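Local structure of VP4 protein (Tellina virus 1, 3P06) at residues E68-K73 against S102-A107; L79-V82 against S88-V91; A110-S115 against Q168-V173; A154-S157 against V163-L166. The protein is probably the serine protease that cuts the birnavirus polyprotein into its products, trapped here with its own C-terminus ester-linked to the active site. One frame throughout, in Å; residues are numbered along the deposited sequence.

How the contacts relate
The four contacts form two nested pairs along the chain. Contact 1 closes a loop that contains contact 2; once it has closed, contact 3 opens and encloses contact 4. Helix 104-111, close after the acylated Ser-102, supplies one side of contact 1 and leads into contact 3. The centres of contacts 1 and 3 are about 12 Å apart, and Asp-111 bonds to the backbone of Lys-73 between them. Contacts 3 and 4, their centres also about 12 Å apart, meet where Val-163 packs against helix 166-173. Contact 2 lies at the meeting of two beta sheets, its centre about 24 Å from that of contact 4. Contacts 1, 3 and 4 thus touch one another, while contact 2 stands apart.

Contact 1: E68-K73 against S102-A107; sequences EKLPIK and SWEAAA
Leu-70 and Ile-72 reach from the loop after helix 64-67 onto the start of helix 104-111, and the contact between the two segments is almost wholly apolar. Leu-70 does most of the work: its CD1 lies 3.7 Å from Trp-103 CH2, approaching the indole on a slant, and also 3.7 Å from Glu-104 CG. The leucine crosses the glutamate stem at about a right angle, with CD2 4.1 Å from Glu-104 CB. A turn further along, Ile-72 CD1 rests 3.8 Å from Ala-107 CB. Between Leu-70 and Ile-72, Pro-71 centres an inverse gamma turn; the side chains of Leu-70 and Ile-72 both point at the helix.

The polar part belongs to Glu-104. With CG anti to its carbonyl carbon (chi1 -62°) and the chain extended beyond, its carboxylate lies beside the Leu-70 methyls and bonds with Asn-101 ND2 through OE2 and with Val-127 N through OE1. Glu-66 OE2 also lies close to OE1. Next to these residues, Ser-102 OG is covalently joined to C of Ala-194, the acyl-enzyme ester.

The leucine methyls pack on the Glu-104 stem and carboxyl carbon while two N-H groups grip its oxygens, and the nearby Glu-66 may favour protonation of one of the two acids.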
loop_
_atom_site.group_PDB
_atom_site.type_symbol
_atom_site.label_atom_id
_atom_site.label_comp_id
_atom_site.label_asym_id
_atom_site.label_seq_id
_atom_site.Cartn_x
_atom_site.Cartn_y
_atom_site.Cartn_z
ATOM N N GLU A 68 3.125 5.847 -14.089
ATOM C CA GLU A 68 2.259 6.198 -15.252
ATOM C C GLU A 68 2.015 5.001 -16.198
ATOM O O GLU A 68 1.110 5.045 -17.028
ATOM C CB GLU A 68 2.823 7.370 -16.059
ATOM C CG GLU A 68 2.649 8.685 -15.379
ATOM C CD GLU A 68 3.541 9.750 -15.994
ATOM O OE1 GLU A 68 4.482 9.424 -16.751
ATOM O OE2 GLU A 68 3.343 10.927 -15.662
ATOM N N LYS A 69 2.804 3.935 -16.060
ATOM C CA LYS A 69 2.614 2.757 -16.919
ATOM C C LYS A 69 1.709 1.707 -16.285
ATOM O O LYS A 69 1.467 0.676 -16.888
ATOM C CB LYS A 69 3.950 2.167 -17.284
ATOM C CG LYS A 69 4.701 3.034 -18.319
ATOM C CD LYS A 69 5.999 2.380 -18.766
ATOM C CE LYS A 69 7.184 2.883 -17.938
ATOM N NZ LYS A 69 8.444 2.971 -18.760
ATOM N N LEU A 70 1.215 1.969 -15.059
ATOM C CA LEU A 70 0.355 1.019 -14.362
ATOM C C LEU A 70 -1.029 0.883 -15.027
ATOM O O LEU A 70 -1.582 1.869 -15.505
ATOM C CB LEU A 70 0.202 1.382 -12.857
ATOM C CG LEU A 70 1.483 1.310 -12.050
ATOM C CD1 LEU A 70 1.357 2.019 -10.643
ATOM C CD2 LEU A 70 1.894 -0.148 -11.934
ATOM N N PRO A 71 -1.582 -0.343 -15.029
ATOM C CA PRO A 71 -2.926 -0.626 -15.610
ATOM C C PRO A 71 -4.024 -0.283 -14.588
ATOM O O PRO A 71 -4.808 -1.131 -14.218
ATOM C CB PRO A 71 -2.880 -2.146 -15.915
ATOM C CG PRO A 71 -1.818 -2.675 -14.966
ATOM C CD PRO A 71 -0.931 -1.545 -14.466
ATOM N N ILE A 72 -3.996 0.923 -14.053
ATOM C CA ILE A 72 -4.986 1.365 -13.081
ATOM C C ILE A 72 -5.911 2.307 -13.880
ATOM O O ILE A 72 -5.430 3.269 -14.534
ATOM C CB ILE A 72 -4.289 2.106 -11.900
ATOM C CG1 ILE A 72 -3.486 1.101 -11.044
ATOM C CG2 ILE A 72 -5.301 2.944 -11.089
ATOM C CD1 ILE A 72 -2.612 1.743 -10.029
ATOM N N LYS A 73 -7.222 2.017 -13.845
ATOM C CA LYS A 73 -8.202 2.840 -14.602
ATOM C C LYS A 73 -8.943 3.841 -13.727
ATOM O O LYS A 73 -9.374 4.848 -14.225
ATOM C CB LYS A 73 -9.194 1.939 -15.372
ATOM C CG LYS A 73 -8.415 0.881 -16.134
ATOM C CD LYS A 73 -9.207 0.191 -17.173
ATOM C CE LYS A 73 -10.042 -0.924 -16.592
ATOM N NZ LYS A 73 -10.968 -1.347 -17.703
ATOM N N SER A 102 7.261 0.240 -4.303
ATOM C CA SER A 102 6.723 -0.997 -3.762
ATOM C C SER A 102 5.199 -0.979 -3.349
ATOM O O SER A 102 4.661 -2.003 -2.924
ATOM C CB SER A 102 7.590 -1.392 -2.582
ATOM O OG SER A 102 7.254 -0.497 -1.486
ATOM N N TRP A 103 4.525 0.168 -3.498
ATOM C CA TRP A 103 3.068 0.363 -3.271
ATOM C C TRP A 103 2.285 -0.045 -4.540
ATOM O O TRP A 103 1.058 -0.158 -4.519
ATOM C CB TRP A 103 2.762 1.853 -2.966
ATOM C CG TRP A 103 3.347 2.779 -4.013
ATOM C CD1 TRP A 103 4.571 3.401 -3.983
ATOM C CD2 TRP A 103 2.734 3.156 -5.241
ATOM N NE1 TRP A 103 4.743 4.142 -5.109
ATOM C CE2 TRP A 103 3.638 3.988 -5.916
ATOM C CE3 TRP A 103 1.484 2.850 -5.849
ATOM C CZ2 TRP A 103 3.344 4.560 -7.202
ATOM C CZ3 TRP A 103 1.183 3.412 -7.130
ATOM C CH2 TRP A 103 2.133 4.220 -7.807
ATOM N N GLU A 104 2.990 -0.275 -5.648
ATOM C CA GLU A 104 2.278 -0.473 -6.943
ATOM C C GLU A 104 1.458 -1.748 -7.029
ATOM O O GLU A 104 0.407 -1.735 -7.658
ATOM C CB GLU A 104 3.269 -0.458 -8.123
ATOM C CG GLU A 104 3.992 0.876 -8.243
ATOM C CD GLU A 104 4.963 0.912 -9.449
ATOM O OE1 GLU A 104 5.504 -0.174 -9.825
ATOM O OE2 GLU A 104 5.186 2.038 -10.021
ATOM N N ALA A 105 1.969 -2.874 -6.518
ATOM C CA ALA A 105 1.172 -4.101 -6.524
ATOM C C ALA A 105 -0.147 -3.906 -5.730
ATOM O O ALA A 105 -1.192 -4.307 -6.213
ATOM C CB ALA A 105 1.957 -5.304 -5.989
ATOM N N ALA A 106 -0.106 -3.258 -4.558
ATOM C CA ALA A 106 -1.321 -2.978 -3.790
ATOM C C ALA A 106 -2.324 -2.055 -4.575
ATOM O O ALA A 106 -3.539 -2.289 -4.591
ATOM C CB ALA A 106 -0.957 -2.310 -2.419
ATOM N N ALA A 107 -1.792 -1.011 -5.189
ATOM C CA ALA A 107 -2.593 -0.045 -5.953
ATOM C C ALA A 107 -3.241 -0.749 -7.160
ATOM O O ALA A 107 -4.412 -0.478 -7.481
ATOM C CB ALA A 107 -1.727 1.082 -6.439
#

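Contact 2: L79-V82 against S88-V91; sequences LPVV and SILV
Ile-89 and Val-81 interlock beside the single hydrogen bond that joins these segments. From CB outward, the isoleucine runs extended alongside one methyl of the valine. Ile-89 CB stands 3.8 Å from Val-81 CG1. The CG2 branch of Ile-89 is 4.0 Å from Val-81 CG1, and on the other branch, beyond CG1, the terminal CD1 of Ile-89 lies 3.9 Å from Val-81 CG1. The first torsion places that longer arm there, setting CG1 between the backbone N and the carbonyl carbon (chi1 54°), with CG2 anti to that carbon. Three atoms of Ile-89 thus share a single valine methyl, and the two side chains cross at about a right angle. The Ile-89 side chain also packs on Met-28 and Val-30 of strand 21-31.

Leu-90 O is the polar centre. It accepts the N-H of Val-82 at 2.8 Å between N and O, with an angle of 162° at the hydrogen, and it receives a CA-H contact from Val-81 as well, CA to O 3.2 Å. Over this bond the side chains of the same pair close up, Val-82 CG2 lying 3.8 Å from Leu-90 CG. At the far end, Val-91 lays its CB and both methyls alongside Pro-80 O, and its CG2 reaches Leu-79 CD1 at 4.1 Å.

The strand segments run at 96° to each other, far from the alignment of neighbours in one sheet. Strand 75-81 of the seven-stranded mixed sheet crosses strand 88-92, which pairs antiparallel with strand 83-84 in the four-stranded sheet, almost at right angles: a junction of two sheets.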
loop_
_atom_site.group_PDB
_atom_site.type_symbol
_atom_site.label_atom_id
_atom_site.label_comp_id
_atom_site.label_asym_id
_atom_site.label_seq_id
_atom_site.Cartn_x
_atom_site.Cartn_y
_atom_site.Cartn_z
ATOM N N LEU A 79 -2.420 6.266 1.239
ATOM C CA LEU A 79 -2.446 7.068 2.482
ATOM C C LEU A 79 -1.804 6.245 3.562
ATOM O O LEU A 79 -1.970 5.044 3.594
ATOM C CB LEU A 79 -3.925 7.375 2.892
ATOM C CG LEU A 79 -4.666 8.412 2.040
ATOM C CD1 LEU A 79 -6.152 8.475 2.461
ATOM C CD2 LEU A 79 -4.040 9.826 2.201
ATOM N N PRO A 80 -1.083 6.885 4.461
ATOM C CA PRO A 80 -0.664 6.150 5.625
ATOM C C PRO A 80 -1.858 5.718 6.516
ATOM O O PRO A 80 -2.802 6.481 6.664
ATOM C CB PRO A 80 0.133 7.168 6.422
ATOM C CG PRO A 80 -0.362 8.518 6.005
ATOM C CD PRO A 80 -0.815 8.338 4.536
ATOM N N VAL A 81 -1.756 4.578 7.202
ATOM C CA VAL A 81 -2.843 4.152 8.094
ATOM C C VAL A 81 -2.237 3.634 9.361
ATOM O O VAL A 81 -1.156 2.987 9.339
ATOM C CB VAL A 81 -3.753 3.081 7.445
ATOM C CG1 VAL A 81 -4.344 3.604 6.118
ATOM C CG2 VAL A 81 -3.014 1.777 7.186
ATOM N N VAL A 82 -2.867 3.930 10.489
ATOM C CA VAL A 82 -2.360 3.347 11.736
ATOM C C VAL A 82 -3.289 2.239 12.205
ATOM O O VAL A 82 -2.960 1.509 13.164
ATOM C CB VAL A 82 -2.147 4.434 12.864
ATOM C CG1 VAL A 82 -0.923 5.326 12.524
ATOM C CG2 VAL A 82 -3.416 5.335 13.127
ATOM N N SER A 88 -12.813 0.227 7.024
ATOM C CA SER A 88 -12.399 1.555 7.459
ATOM C C SER A 88 -10.923 1.637 7.738
ATOM O O SER A 88 -10.260 0.590 7.999
ATOM C CB SER A 88 -13.205 1.949 8.723
ATOM O OG SER A 88 -12.741 1.119 9.750
ATOM N N ILE A 89 -10.395 2.860 7.714
ATOM C CA ILE A 89 -9.037 3.042 8.137
ATOM C C ILE A 89 -8.914 4.243 9.028
ATOM O O ILE A 89 -9.745 5.125 8.989
ATOM C CB ILE A 89 -8.068 3.283 6.915
ATOM C CG1 ILE A 89 -8.578 4.470 6.043
ATOM C CG2 ILE A 89 -7.985 2.016 6.128
ATOM C CD1 ILE A 89 -7.819 4.672 4.721
ATOM N N LEU A 90 -7.832 4.317 9.763
ATOM C CA LEU A 90 -7.551 5.484 10.511
ATOM C C LEU A 90 -6.232 6.069 9.933
ATOM O O LEU A 90 -5.175 5.421 9.960
ATOM C CB LEU A 90 -7.415 5.111 11.966
ATOM C CG LEU A 90 -7.085 6.214 12.991
ATOM C CD1 LEU A 90 -8.009 7.371 12.853
ATOM C CD2 LEU A 90 -7.324 5.675 14.395
ATOM N N VAL A 91 -6.329 7.293 9.441
ATOM C CA VAL A 91 -5.253 7.986 8.746
ATOM C C VAL A 91 -4.722 9.018 9.764
ATOM O O VAL A 91 -5.465 9.880 10.246
ATOM C CB VAL A 91 -5.806 8.685 7.463
ATOM C CG1 VAL A 91 -4.704 9.502 6.693
ATOM C CG2 VAL A 91 -6.405 7.616 6.475
#

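Contact 3: A110-S115 against Q168-V173; sequences ADTLES and QLRQVV
Thr-112 and Arg-170 join the C-terminal end of helix 104-111 to the flank of helix 166-173, a helix-end-to-helix packing within the peptidase S50 fold. The direct link is a hydrogen bond from Arg-170 NE to Thr-112 OG1, 3.0 Å long and bent, with 138° at the hydrogen. The hydroxyl oxygen meets the guanidinium at its edge, only 12° out of the plane. Arg-170 arrives by an extended stem, and Arg-170 CD lies 3.3 Å from Thr-112 OG1, so the hydroxyl touches the aliphatic arm as well as the nitrogen. Beside this polar pair is a looser apolar one, Leu-113 CD1 against Val-173 CG2 at 4.3 Å.

A second shell surrounds the pair. Thr-112 is the first residue to leave helical geometry, and its OG1 sits between its own backbone N and carbonyl carbon (chi1 52°), from where it also makes a weak hydrogen bond to Cys-108 O one turn back, which helps to position the hydroxyl. Lys-31 NZ hydrogen-bonds to Ala-110 O and Leu-113 O, where the helix ends. Ahead of Thr-112, both carboxylate oxygens of Asp-111 are taken, by the backbone N of Lys-73 and Gly-74. On the other helix, Leu-169 and Val-173 pack on Ala-109 and Val-123, while Arg-170 NH1 has a long, weak ion pair with Glu-167.

Further out, Leu-113 packs on Pro-119 and Val-173 touches a bound urea. Within its own segment, Val-173 N donates to Leu-169 O at 3.0 Å.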
loop_
_atom_site.group_PDB
_atom_site.type_symbol
_atom_site.label_atom_id
_atom_site.label_comp_id
_atom_site.label_asym_id
_atom_site.label_seq_id
_atom_site.Cartn_x
_atom_site.Cartn_y
_atom_site.Cartn_z
ATOM N N ALA A 110 -5.917 -2.985 -5.594
ATOM C CA ALA A 110 -7.021 -2.165 -5.075
ATOM C C ALA A 110 -7.874 -1.678 -6.262
ATOM O O ALA A 110 -9.135 -1.612 -6.155
ATOM C CB ALA A 110 -6.538 -0.983 -4.325
ATOM N N ASP A 111 -7.218 -1.353 -7.382
ATOM C CA ASP A 111 -8.000 -0.856 -8.568
ATOM C C ASP A 111 -9.023 -1.868 -9.150
ATOM O O ASP A 111 -10.133 -1.490 -9.615
ATOM C CB ASP A 111 -7.102 -0.387 -9.691
ATOM C CG ASP A 111 -7.889 0.423 -10.744
ATOM O OD1 ASP A 111 -8.464 1.491 -10.370
ATOM O OD2 ASP A 111 -7.959 -0.015 -11.919
ATOM N N THR A 112 -8.674 -3.154 -9.108
ATOM C CA THR A 112 -9.579 -4.182 -9.672
ATOM C C THR A 112 -10.235 -5.008 -8.567
ATOM O O THR A 112 -10.798 -6.053 -8.833
ATOM C CB THR A 112 -8.840 -5.099 -10.686
ATOM O OG1 THR A 112 -7.649 -5.616 -10.065
ATOM C CG2 THR A 112 -8.457 -4.286 -11.987
ATOM N N LEU A 113 -10.182 -4.517 -7.337
ATOM C CA LEU A 113 -10.907 -5.100 -6.221
ATOM C C LEU A 113 -12.392 -4.844 -6.387
ATOM O O LEU A 113 -12.841 -3.688 -6.486
ATOM C CB LEU A 113 -10.441 -4.476 -4.923
ATOM C CG LEU A 113 -10.827 -5.064 -3.575
ATOM C CD1 LEU A 113 -10.444 -6.522 -3.511
ATOM C CD2 LEU A 113 -10.116 -4.279 -2.503
ATOM N N GLU A 114 -13.166 -5.911 -6.460
ATOM C CA GLU A 114 -14.605 -5.723 -6.691
ATOM C C GLU A 114 -15.436 -6.059 -5.471
ATOM O O GLU A 114 -16.658 -5.928 -5.506
ATOM C CB GLU A 114 -15.069 -6.540 -7.922
ATOM C CG GLU A 114 -14.228 -6.265 -9.172
ATOM C CD GLU A 114 -14.555 -4.920 -9.831
ATOM O OE1 GLU A 114 -13.712 -4.413 -10.609
ATOM O OE2 GLU A 114 -15.668 -4.381 -9.601
ATOM N N SER A 115 -14.776 -6.437 -4.374
ATOM C CA SER A 115 -15.485 -7.043 -3.240
ATOM C C SER A 115 -16.145 -6.063 -2.294
ATOM O O SER A 115 -17.117 -6.438 -1.613
ATOM C CB SER A 115 -14.596 -7.998 -2.463
ATOM O OG SER A 115 -13.473 -7.311 -1.945
ATOM N N GLN A 168 -2.277 -13.424 -10.902
ATOM C CA GLN A 168 -2.213 -14.193 -9.630
ATOM C C GLN A 168 -2.539 -13.356 -8.396
ATOM O O GLN A 168 -3.214 -13.828 -7.487
ATOM C CB GLN A 168 -0.863 -14.820 -9.390
ATOM C CG GLN A 168 -0.591 -15.994 -10.301
ATOM C CD GLN A 168 0.893 -16.229 -10.416
ATOM O OE1 GLN A 168 1.711 -15.517 -9.792
ATOM N NE2 GLN A 168 1.262 -17.200 -11.203
ATOM N N LEU A 169 -2.058 -12.117 -8.374
ATOM C CA LEU A 169 -2.296 -11.248 -7.244
ATOM C C LEU A 169 -3.812 -10.963 -7.133
ATOM O O LEU A 169 -4.376 -10.986 -6.025
ATOM C CB LEU A 169 -1.504 -9.946 -7.440
ATOM C CG LEU A 169 -1.771 -8.841 -6.422
ATOM C CD1 LEU A 169 -1.440 -9.253 -5.026
ATOM C CD2 LEU A 169 -1.019 -7.605 -6.798
ATOM N N ARG A 170 -4.474 -10.697 -8.276
ATOM C CA ARG A 170 -5.955 -10.525 -8.259
ATOM C C ARG A 170 -6.724 -11.701 -7.654
ATOM O O ARG A 170 -7.701 -11.490 -6.931
ATOM C CB ARG A 170 -6.533 -10.216 -9.649
ATOM C CG ARG A 170 -6.018 -8.920 -10.164
ATOM C CD ARG A 170 -6.707 -8.523 -11.437
ATOM N NE ARG A 170 -6.023 -7.338 -11.933
ATOM C CZ ARG A 170 -5.222 -7.310 -13.000
ATOM N NH1 ARG A 170 -5.030 -8.410 -13.740
ATOM N NH2 ARG A 170 -4.653 -6.150 -13.340
ATOM N N GLN A 171 -6.301 -12.924 -7.964
ATOM C CA GLN A 171 -6.961 -14.125 -7.447
ATOM C C GLN A 171 -6.788 -14.211 -5.920
ATOM O O GLN A 171 -7.711 -14.531 -5.203
ATOM C CB GLN A 171 -6.408 -15.387 -8.127
ATOM C CG GLN A 171 -6.866 -15.624 -9.608
ATOM C CD GLN A 171 -8.403 -15.685 -9.772
ATOM O OE1 GLN A 171 -9.007 -16.737 -9.641
ATOM N NE2 GLN A 171 -9.021 -14.537 -10.073
ATOM N N VAL A 172 -5.587 -13.909 -5.443
ATOM C CA VAL A 172 -5.221 -14.031 -4.052
ATOM C C VAL A 172 -5.895 -12.986 -3.183
ATOM O O VAL A 172 -6.173 -13.267 -2.050
ATOM C CB VAL A 172 -3.689 -13.905 -3.923
ATOM C CG1 VAL A 172 -3.287 -13.343 -2.614
ATOM C CG2 VAL A 172 -2.984 -15.275 -4.205
ATOM N N VAL A 173 -6.148 -11.774 -3.678
ATOM C CA VAL A 173 -6.780 -10.745 -2.829
ATOM C C VAL A 173 -8.284 -10.908 -2.786
ATOM O O VAL A 173 -8.938 -10.265 -1.976
ATOM C CB VAL A 173 -6.419 -9.245 -3.222
ATOM C CG1 VAL A 173 -4.899 -9.009 -3.177
ATOM C CG2 VAL A 173 -6.998 -8.828 -4.569
#

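Contact 4: A154-S157 against V163-L166; sequences AANS and VVTL
Asn-156 and Val-164 bring an amide and an isopropyl group together where two pieces of chain leave the short parallel sheet. The asparagine carries CG anti to its backbone N (chi1 -175°), which carries the amide to the Val-164 side chain; Asn-156 OD1 then comes to 3.7 Å from Val-164 CG2. The amide nitrogen is turned to a different task: ND2 hydrogen-bonds to Leu-132 O, with a weak second bond to Ser-133 O, and this fixes the flip of the group. Its stem takes part too, for Asn-156 CB lies 3.4 Å from Val-163 O and the CA of Asn-156 is 3.3 Å from that oxygen, in a CA-H contact.

Val-163 splits its two methyls. CG2, set between the backbone N and the carbonyl carbon, turns back to Ala-154 CB at 4.4 Å, whereas CG1 packs on Val-172 and Leu-169.

In the backbone, Val-163 N donates to Ala-155 O at 3.1 Å. The bond is fairly straight at the hydrogen (160°), yet the donor stands well above the carbonyl plane, 47° out of it. The same oxygen receives a weak bond from Ser-157 N, closing the inverse gamma turn centred on Asn-156.

Strand 153-155 is the middle of the three parallel strands, flanked by 122-123 and 161-162; the Ala-155 side chain, which touches Ala-138 of helix 138-149, is about 7 Å from the side chain of Lys-141, the predicted active-site lysine. Past Val-164 the chain enters helix 166-173, whose N-cap is Thr-165, with OG1 bonded to Gln-168 N.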
loop_
_atom_site.group_PDB
_atom_site.type_symbol
_atom_site.label_atom_id
_atom_site.label_comp_id
_atom_site.label_asym_id
_atom_site.label_seq_id
_atom_site.Cartn_x
_atom_site.Cartn_y
_atom_site.Cartn_z
ATOM N N ALA A 154 1.602 -10.820 0.791
ATOM C CA ALA A 154 1.809 -11.357 -0.546
ATOM C C ALA A 154 2.922 -10.573 -1.181
ATOM O O ALA A 154 2.991 -9.342 -1.019
ATOM C CB ALA A 154 0.565 -11.241 -1.401
ATOM N N ALA A 155 3.803 -11.272 -1.905
ATOM C CA ALA A 155 4.971 -10.597 -2.550
ATOM C C ALA A 155 5.527 -11.582 -3.543
ATOM O O ALA A 155 5.196 -12.767 -3.467
ATOM C CB ALA A 155 6.129 -10.240 -1.506
ATOM N N ASN A 156 6.418 -11.111 -4.430
ATOM C CA ASN A 156 7.108 -12.020 -5.326
ATOM C C ASN A 156 8.332 -12.588 -4.585
ATOM O O ASN A 156 9.473 -12.230 -4.866
ATOM C CB ASN A 156 7.506 -11.287 -6.599
ATOM C CG ASN A 156 8.134 -12.228 -7.642
ATOM O OD1 ASN A 156 8.359 -13.422 -7.359
ATOM N ND2 ASN A 156 8.379 -11.705 -8.836
ATOM N N SER A 157 8.074 -13.457 -3.627
ATOM C CA SER A 157 9.089 -13.971 -2.773
ATOM C C SER A 157 8.581 -15.235 -2.102
ATOM O O SER A 157 7.433 -15.329 -1.674
ATOM C CB SER A 157 9.455 -12.968 -1.685
ATOM O OG SER A 157 9.967 -13.632 -0.536
ATOM N N VAL A 163 3.340 -14.432 -5.240
ATOM C CA VAL A 163 2.637 -14.112 -6.452
ATOM C C VAL A 163 3.601 -13.473 -7.439
ATOM O O VAL A 163 4.410 -12.627 -7.078
ATOM C CB VAL A 163 1.416 -13.112 -6.266
ATOM C CG1 VAL A 163 0.263 -13.769 -5.516
ATOM C CG2 VAL A 163 1.817 -11.848 -5.536
ATOM N N VAL A 164 3.462 -13.845 -8.708
ATOM C CA VAL A 164 4.375 -13.365 -9.709
ATOM C C VAL A 164 3.675 -12.439 -10.711
ATOM O O VAL A 164 4.244 -11.438 -11.123
ATOM C CB VAL A 164 5.096 -14.553 -10.397
ATOM C CG1 VAL A 164 6.066 -14.029 -11.460
ATOM C CG2 VAL A 164 5.882 -15.356 -9.339
ATOM N N THR A 165 2.450 -12.757 -11.092
ATOM C CA THR A 165 1.743 -11.968 -12.108
ATOM C C THR A 165 0.597 -11.154 -11.459
ATOM O O THR A 165 0.102 -11.511 -10.415
ATOM C CB THR A 165 1.152 -12.839 -13.280
ATOM O OG1 THR A 165 0.068 -13.612 -12.778
ATOM C CG2 THR A 165 2.206 -13.798 -13.917
ATOM N N LEU A 166 0.203 -10.063 -12.102
ATOM C CA LEU A 166 -0.933 -9.265 -11.625
ATOM C C LEU A 166 -2.190 -10.173 -11.610
ATOM O O LEU A 166 -2.992 -10.110 -10.664
ATOM C CB LEU A 166 -1.142 -8.052 -12.537
ATOM C CG LEU A 166 -0.252 -6.836 -12.311
ATOM C CD1 LEU A 166 -0.905 -5.677 -13.071
ATOM C CD2 LEU A 166 -0.144 -6.533 -10.809
#